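NADH oxidase (Thermus thermophilus, PDB 6RVB) probably uses NADH to reduce coenzyme A disulfide, as an FAD-dependent flavoprotein of the pyridine nucleotide-disulfide oxidoreductase family. Local coordinates at residues A[120-132]-A[212-224]. Residues are numbered along the deposited sequence; the frame is centred on the assembly and turned at random.
Sequences PPIPGTEQEGVYT and KVEAFRGMGRVEA
Gln127 holds CG beside its backbone N (chi1 -60°) and then runs extended, which carries its amide across to the loop 216-222. Phe216 likewise sets CG anti to its carbonyl carbon (chi1 -67°), and its ring comes up against Ile122 and Thr125.

The Gln127 amide joins the two loops. Gln127 OE1 accepts Gly220 N at 2.8 Å, on a lone pair in the carbonyl plane. Gln127 NE2 donates to Gly124 O, almost in its own amide plane, and also lies 3.0 Å from Phe216 O. The two hydrogen bonds, one at each end of the amide, should fix its rotation.

Backbone bonds flank it. Phe216 N points at Pro123 O in a nearly straight bond (172°), and Gly129 N reaches Arg221 O at 3.0 Å. Thr125 OG1 bonds back to Ile122 O and meets the Phe216 ring at its edge, 3.7 Å from CE2.

Ile122 uses both branches: CG2 touches Phe216 CE2 at 3.8 Å, while CD1 packs on Val213 CG1. Pro123 CG rests on Ala215 CB. At the exposed end, Glu128 CG lies over one face of the Arg221 guanidinium. The salt bridge from Glu128 OE2 to Arg221 NH2 is long, 3.8 Å, with no N-H aimed at the oxygen.

The contact borders the NAD site: the Val213 side chain is about 4 Å from the bound NAD. Phe216 packs on Val237 and Leu239 of strand 236-239 and, with Ile122 and Val213, on Leu155 of strand 151-155. Strand 130-131 edges that parallel sheet beside 236-239, strand 213-215 pairs antiparallel with 226-227, and Tyr131 packs on helix 136-145.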
ATOM      1  N   PRO A 120      29.020  21.346  -6.540  1.00 69.34           N
ATOM      2  CA  PRO A 120      29.829  21.214  -7.766  1.00 62.55           C
ATOM      3  C   PRO A 120      30.780  22.380  -7.866  1.00 61.48           C
ATOM      4  O   PRO A 120      30.607  23.428  -7.227  1.00 63.61           O
ATOM      5  CB  PRO A 120      28.792  21.357  -8.843  1.00 56.07           C
ATOM      6  CG  PRO A 120      27.876  22.462  -8.247  1.00 56.52           C
ATOM      7  CD  PRO A 120      27.927  22.327  -6.706  1.00 56.10           C
ATOM      8  N   PRO A 121      31.783  22.218  -8.688  1.00 62.96           N
ATOM      9  CA  PRO A 121      32.842  23.234  -8.762  1.00 62.01           C
ATOM     10  C   PRO A 121      32.440  24.303  -9.741  1.00 57.71           C
ATOM     11  O   PRO A 121      32.769  24.179 -10.906  1.00 48.45           O
ATOM     12  CB  PRO A 121      33.978  22.452  -9.359  1.00 50.77           C
ATOM     13  CG  PRO A 121      33.189  21.466 -10.278  1.00 54.15           C
ATOM     14  CD  PRO A 121      31.926  21.139  -9.669  1.00 47.04           C
ATOM     15  N   ILE A 122      31.753  25.316  -9.238  1.00 54.51           N
ATOM     16  CA  ILE A 122      31.269  26.399 -10.026  1.00 49.22           C
ATOM     17  C   ILE A 122      31.648  27.699  -9.380  1.00 52.77           C
ATOM     18  O   ILE A 122      31.242  28.001  -8.282  1.00 55.36           O
ATOM     19  CB  ILE A 122      29.805  26.350 -10.104  1.00 55.33           C
ATOM     20  CG1 ILE A 122      29.353  25.072 -10.802  1.00 52.69           C
ATOM     21  CG2 ILE A 122      29.312  27.522 -10.798  1.00 53.16           C
ATOM     22  CD1 ILE A 122      27.855  25.000 -11.010  1.00 49.38           C
ATOM     23  N   PRO A 123      32.429  28.486 -10.071  1.00 56.78           N
ATOM     24  CA  PRO A 123      32.758  29.796  -9.542  1.00 56.80           C
ATOM     25  C   PRO A 123      31.457  30.612  -9.175  1.00 54.05           C
ATOM     26  O   PRO A 123      30.532  30.733  -9.995  1.00 55.00           O
ATOM     27  CB  PRO A 123      33.521  30.389 -10.719  1.00 50.62           C
ATOM     28  CG  PRO A 123      32.801  29.686 -11.954  1.00 50.56           C
ATOM     29  CD  PRO A 123      32.696  28.347 -11.507  1.00 48.85           C
ATOM     30  N   GLY A 124      31.399  31.144  -7.956  1.00 52.43           N
ATOM     31  CA  GLY A 124      30.332  32.065  -7.578  1.00 55.17           C
ATOM     32  C   GLY A 124      29.413  31.401  -6.592  1.00 62.89           C
ATOM     33  O   GLY A 124      28.391  31.912  -6.208  1.00 67.44           O
ATOM     34  N   THR A 125      29.805  30.231  -6.169  1.00 58.77           N
ATOM     35  CA  THR A 125      29.028  29.454  -5.273  1.00 49.10           C
ATOM     36  C   THR A 125      29.049  30.088  -3.900  1.00 54.94           C
ATOM     37  O   THR A 125      28.167  29.891  -3.079  1.00 58.10           O
ATOM     38  CB  THR A 125      29.695  28.120  -5.186  1.00 50.47           C
ATOM     39  OG1 THR A 125      29.295  27.336  -6.300  1.00 55.28           O
ATOM     40  CG2 THR A 125      29.270  27.425  -3.976  1.00 56.67           C
ATOM     41  N   GLU A 126      30.076  30.865  -3.655  1.00 60.44           N
ATOM     42  CA  GLU A 126      30.287  31.417  -2.356  1.00 60.71           C
ATOM     43  C   GLU A 126      29.437  32.635  -2.032  1.00 61.56           C
ATOM     44  O   GLU A 126      29.529  33.139  -0.944  1.00 64.17           O
ATOM     45  CB  GLU A 126      31.760  31.739  -2.199  1.00 70.28           C
ATOM     46  CG  GLU A 126      32.556  30.495  -2.000  1.00 87.34           C
ATOM     47  CD  GLU A 126      31.945  29.644  -0.847  1.00101.54           C
ATOM     48  OE1 GLU A 126      31.847  30.183   0.295  1.00101.36           O
ATOM     49  OE2 GLU A 126      31.534  28.462  -1.077  1.00 90.72           O
ATOM     50  N   GLN A 127      28.603  33.104  -2.957  1.00 57.27           N
ATOM     51  CA  GLN A 127      27.945  34.369  -2.823  1.00 52.41           C
ATOM     52  C   GLN A 127      26.760  34.245  -1.911  1.00 60.36           C
ATOM     53  O   GLN A 127      26.620  33.265  -1.210  1.00 65.30           O
ATOM     54  CB  GLN A 127      27.471  34.824  -4.165  1.00 57.32           C
ATOM     55  CG  GLN A 127      28.548  34.977  -5.080  1.00 55.89           C
ATOM     56  CD  GLN A 127      28.106  35.595  -6.329  1.00 65.87           C
ATOM     57  OE1 GLN A 127      28.119  36.802  -6.453  1.00 73.45           O
ATOM     58  NE2 GLN A 127      27.688  34.791  -7.277  1.00 60.57           N
ATOM     59  N   GLU A 128      25.858  35.211  -1.989  1.00 63.96           N
ATOM     60  CA  GLU A 128      25.042  35.526  -0.866  1.00 55.40           C
ATOM     61  C   GLU A 128      23.725  34.806  -0.952  1.00 72.85           C
ATOM     62  O   GLU A 128      23.159  34.327   0.070  1.00 86.92           O
ATOM     63  CB  GLU A 128      24.823  37.010  -0.791  1.00 70.39           C
ATOM     64  CG  GLU A 128      24.096  37.445   0.458  1.00 89.53           C
ATOM     65  CD  GLU A 128      25.009  37.523   1.679  1.00105.33           C
ATOM     66  OE1 GLU A 128      25.974  36.700   1.723  1.00 93.72           O
ATOM     67  OE2 GLU A 128      24.756  38.408   2.568  1.00102.97           O
ATOM     68  N   GLY A 129      23.187  34.674  -2.132  1.00 56.38           N
ATOM     69  CA  GLY A 129      21.896  34.027  -2.080  1.00 54.47           C
ATOM     70  C   GLY A 129      21.944  32.605  -2.551  1.00 56.26           C
ATOM     71  O   GLY A 129      20.993  32.081  -3.112  1.00 53.51           O
ATOM     72  N   VAL A 130      23.079  31.963  -2.351  1.00 60.45           N
ATOM     73  CA  VAL A 130      23.229  30.580  -2.799  1.00 53.85           C
ATOM     74  C   VAL A 130      23.054  29.713  -1.577  1.00 54.53           C
ATOM     75  O   VAL A 130      23.701  29.922  -0.571  1.00 59.21           O
ATOM     76  CB  VAL A 130      24.609  30.355  -3.389  1.00 50.73           C
ATOM     77  CG1 VAL A 130      24.735  28.995  -3.790  1.00 41.33           C
ATOM     78  CG2 VAL A 130      24.828  31.278  -4.566  1.00 53.47           C
ATOM     79  N   TYR A 131      22.156  28.746  -1.660  1.00 56.78           N
ATOM     80  CA  TYR A 131      21.828  27.905  -0.508  1.00 49.90           C
ATOM     81  C   TYR A 131      21.942  26.376  -0.689  1.00 46.44           C
ATOM     82  O   TYR A 131      22.039  25.827  -1.786  1.00 42.62           O
ATOM     83  CB  TYR A 131      20.423  28.222  -0.072  1.00 44.98           C
ATOM     84  CG  TYR A 131      20.206  29.637   0.360  1.00 47.63           C
ATOM     85  CD1 TYR A 131      20.412  30.026   1.690  1.00 53.44           C
ATOM     86  CD2 TYR A 131      19.719  30.564  -0.504  1.00 47.60           C
ATOM     87  CE1 TYR A 131      20.171  31.313   2.128  1.00 54.01           C
ATOM     88  CE2 TYR A 131      19.483  31.858  -0.073  1.00 62.29           C
ATOM     89  CZ  TYR A 131      19.730  32.224   1.238  1.00 57.98           C
ATOM     90  OH  TYR A 131      19.527  33.510   1.587  1.00 56.97           O
ATOM     91  N   THR A 132      21.841  25.703   0.439  1.00 49.83           N
ATOM     92  CA  THR A 132      21.930  24.246   0.507  1.00 43.30           C
ATOM     93  C   THR A 132      20.858  23.731   1.472  1.00 47.22           C
ATOM     94  O   THR A 132      20.414  24.486   2.325  1.00 58.96           O
ATOM     95  CB  THR A 132      23.290  23.984   0.989  1.00 40.70           C
ATOM     96  OG1 THR A 132      23.995  23.319  -0.038  1.00 42.38           O
ATOM     97  CG2 THR A 132      23.329  23.202   2.308  1.00 44.81           C
ATOM     98  N   LYS A 212      24.780  22.792 -18.662  1.00 56.39           N
ATOM     99  CA  LYS A 212      26.082  22.832 -18.082  1.00 54.18           C
ATOM    100  C   LYS A 212      26.107  24.101 -17.281  1.00 57.14           C
ATOM    101  O   LYS A 212      26.375  25.130 -17.819  1.00 60.10           O
ATOM    102  CB  LYS A 212      27.163  22.775 -19.170  1.00 45.23           C
ATOM    103  CG  LYS A 212      28.521  22.180 -18.731  1.00 72.85           C
ATOM    104  CD  LYS A 212      29.207  22.958 -17.590  1.00 85.40           C
ATOM    105  CE  LYS A 212      30.507  22.341 -17.092  1.00 88.45           C
ATOM    106  NZ  LYS A 212      31.377  21.887 -18.200  1.00 89.72           N
ATOM    107  N   VAL A 213      25.788  24.081 -15.994  1.00 53.73           N
ATOM    108  CA  VAL A 213      25.885  25.385 -15.315  1.00 56.01           C
ATOM    109  C   VAL A 213      27.327  25.926 -15.243  1.00 55.08           C
ATOM    110  O   VAL A 213      28.216  25.253 -14.777  1.00 59.91           O
ATOM    111  CB  VAL A 213      25.262  25.358 -13.938  1.00 54.63           C
ATOM    112  CG1 VAL A 213      25.593  26.621 -13.213  1.00 48.75           C
ATOM    113  CG2 VAL A 213      23.783  25.163 -14.058  1.00 49.61           C
ATOM    114  N   GLU A 214      27.574  27.136 -15.706  1.00 60.26           N
ATOM    115  CA  GLU A 214      28.951  27.600 -15.813  1.00 53.66           C
ATOM    116  C   GLU A 214      29.413  28.595 -14.784  1.00 51.19           C
ATOM    117  O   GLU A 214      30.588  28.607 -14.464  1.00 57.65           O
ATOM    118  CB  GLU A 214      29.213  28.165 -17.176  1.00 55.07           C
ATOM    119  CG  GLU A 214      29.644  27.181 -18.212  1.00 63.15           C
ATOM    120  CD  GLU A 214      29.178  27.609 -19.611  1.00 94.70           C
ATOM    121  OE1 GLU A 214      28.523  28.703 -19.747  1.00 85.19           O
ATOM    122  OE2 GLU A 214      29.468  26.831 -20.562  1.00 91.19           O
ATOM    123  N   ALA A 215      28.533  29.447 -14.269  1.00 49.47           N
ATOM    124  CA  ALA A 215      28.912  30.251 -13.102  1.00 56.43           C
ATOM    125  C   ALA A 215      27.790  31.009 -12.542  1.00 53.61           C
ATOM    126  O   ALA A 215      26.866  31.235 -13.250  1.00 51.86           O
ATOM    127  CB  ALA A 215      29.958  31.180 -13.447  1.00 48.94           C
ATOM    128  N   PHE A 216      27.908  31.411 -11.282  1.00 45.62           N
ATOM    129  CA  PHE A 216      26.865  32.150 -10.657  1.00 53.39           C
ATOM    130  C   PHE A 216      27.229  33.582 -10.701  1.00 58.01           C
ATOM    131  O   PHE A 216      28.227  33.932 -10.129  1.00 57.27           O
ATOM    132  CB  PHE A 216      26.649  31.686  -9.236  1.00 50.87           C
ATOM    133  CG  PHE A 216      26.117  30.306  -9.159  1.00 58.58           C
ATOM    134  CD1 PHE A 216      24.888  29.969  -9.714  1.00 57.71           C
ATOM    135  CD2 PHE A 216      26.851  29.327  -8.545  1.00 66.03           C
ATOM    136  CE1 PHE A 216      24.412  28.723  -9.651  1.00 53.94           C
ATOM    137  CE2 PHE A 216      26.382  28.037  -8.467  1.00 61.40           C
ATOM    138  CZ  PHE A 216      25.152  27.743  -9.024  1.00 65.32           C
ATOM    139  N   ARG A 217      26.421  34.413 -11.371  1.00 58.13           N
ATOM    140  CA  ARG A 217      26.868  35.796 -11.636  1.00 62.45           C
ATOM    141  C   ARG A 217      26.544  36.727 -10.463  1.00 59.69           C
ATOM    142  O   ARG A 217      25.445  36.692  -9.936  1.00 61.12           O
ATOM    143  CB  ARG A 217      26.400  36.349 -13.036  1.00 53.81           C
ATOM    144  CG  ARG A 217      25.952  37.814 -12.981  1.00 61.85           C
ATOM    145  CD  ARG A 217      25.151  38.287 -14.168  1.00 60.69           C
ATOM    146  NE  ARG A 217      25.485  37.616 -15.424  1.00 65.10           N
ATOM    147  CZ  ARG A 217      24.712  37.743 -16.494  1.00 75.05           C
ATOM    148  NH1 ARG A 217      23.619  38.529 -16.361  1.00 60.82           N
ATOM    149  NH2 ARG A 217      25.010  37.115 -17.649  1.00 54.82           N
ATOM    150  N   GLY A 218      27.504  37.542 -10.036  1.00 62.23           N
ATOM    151  CA  GLY A 218      27.164  38.576  -9.077  1.00 68.03           C
ATOM    152  C   GLY A 218      28.401  39.125  -8.492  1.00 66.34           C
ATOM    153  O   GLY A 218      29.471  38.635  -8.822  1.00 61.01           O
ATOM    154  N   MET A 219      28.230  40.142  -7.656  1.00 71.97           N
ATOM    155  CA  MET A 219      29.366  40.796  -7.035  1.00 79.61           C
ATOM    156  C   MET A 219      29.431  40.408  -5.588  1.00 77.64           C
ATOM    157  O   MET A 219      29.737  41.223  -4.742  1.00 82.98           O
ATOM    158  CB  MET A 219      29.305  42.328  -7.200  1.00 97.57           C
ATOM    159  CG  MET A 219      29.946  42.877  -8.581  1.00 90.76           C
ATOM    160  SD  MET A 219      31.722  42.324  -8.915  1.00102.66           S
ATOM    161  CE  MET A 219      32.584  43.072  -7.467  1.00 96.98           C
ATOM    162  N   GLY A 220      29.154  39.137  -5.333  1.00 79.90           N
ATOM    163  CA  GLY A 220      28.936  38.621  -3.996  1.00 69.24           C
ATOM    164  C   GLY A 220      27.473  38.544  -3.590  1.00 72.08           C
ATOM    165  O   GLY A 220      27.216  38.399  -2.405  1.00 67.34           O
ATOM    166  N   ARG A 221      26.533  38.636  -4.545  1.00 75.11           N
ATOM    167  CA  ARG A 221      25.113  38.553  -4.246  1.00 64.33           C
ATOM    168  C   ARG A 221      24.442  37.449  -4.977  1.00 75.18           C
ATOM    169  O   ARG A 221      23.738  36.655  -4.362  1.00 86.53           O
ATOM    170  CB  ARG A 221      24.393  39.800  -4.650  1.00 77.39           C
ATOM    171  CG  ARG A 221      23.587  40.350  -3.518  1.00 76.60           C
ATOM    172  CD  ARG A 221      22.572  39.444  -3.041  1.00 65.23           C
ATOM    173  NE  ARG A 221      22.513  39.675  -1.606  1.00 98.64           N
ATOM    174  CZ  ARG A 221      21.705  39.042  -0.763  1.00 94.73           C
ATOM    175  NH1 ARG A 221      20.868  38.117  -1.235  1.00 78.12           N
ATOM    176  NH2 ARG A 221      21.739  39.344   0.541  1.00 77.92           N
ATOM    177  N   VAL A 222      24.639  37.394  -6.288  1.00 63.74           N
ATOM    178  CA  VAL A 222      23.908  36.434  -7.163  1.00 63.11           C
ATOM    179  C   VAL A 222      22.602  37.000  -7.576  1.00 58.14           C
ATOM    180  O   VAL A 222      21.759  37.446  -6.784  1.00 64.54           O
ATOM    181  CB  VAL A 222      23.670  34.958  -6.649  1.00 56.91           C
ATOM    182  CG1 VAL A 222      22.347  34.826  -6.030  1.00 55.43           C
ATOM    183  CG2 VAL A 222      23.667  34.024  -7.768  1.00 45.40           C
ATOM    184  N   GLU A 223      22.476  36.961  -8.870  1.00 60.62           N
ATOM    185  CA  GLU A 223      21.410  37.557  -9.580  1.00 57.20           C
ATOM    186  C   GLU A 223      21.233  36.711 -10.850  1.00 58.40           C
ATOM    187  O   GLU A 223      20.193  36.824 -11.512  1.00 47.27           O
ATOM    188  CB  GLU A 223      21.868  38.924  -9.909  1.00 56.36           C
ATOM    189  CG  GLU A 223      23.221  38.972 -10.506  1.00 66.49           C
ATOM    190  CD  GLU A 223      23.670  40.418 -10.752  1.00 91.73           C
ATOM    191  OE1 GLU A 223      23.968  40.746 -11.948  1.00 87.25           O
ATOM    192  OE2 GLU A 223      23.714  41.210  -9.743  1.00 84.62           O
ATOM    193  N   ALA A 224      22.201  35.823 -11.143  1.00 52.17           N
ATOM    194  CA  ALA A 224      22.103  35.159 -12.391  1.00 49.13           C
ATOM    195  C   ALA A 224      22.263  33.686 -12.582  1.00 58.35           C
ATOM    196  O   ALA A 224      21.271  33.052 -12.923  1.00 75.65           O
ATOM    197  CB  ALA A 224      22.825  35.850 -13.399  1.00 62.01           C
TER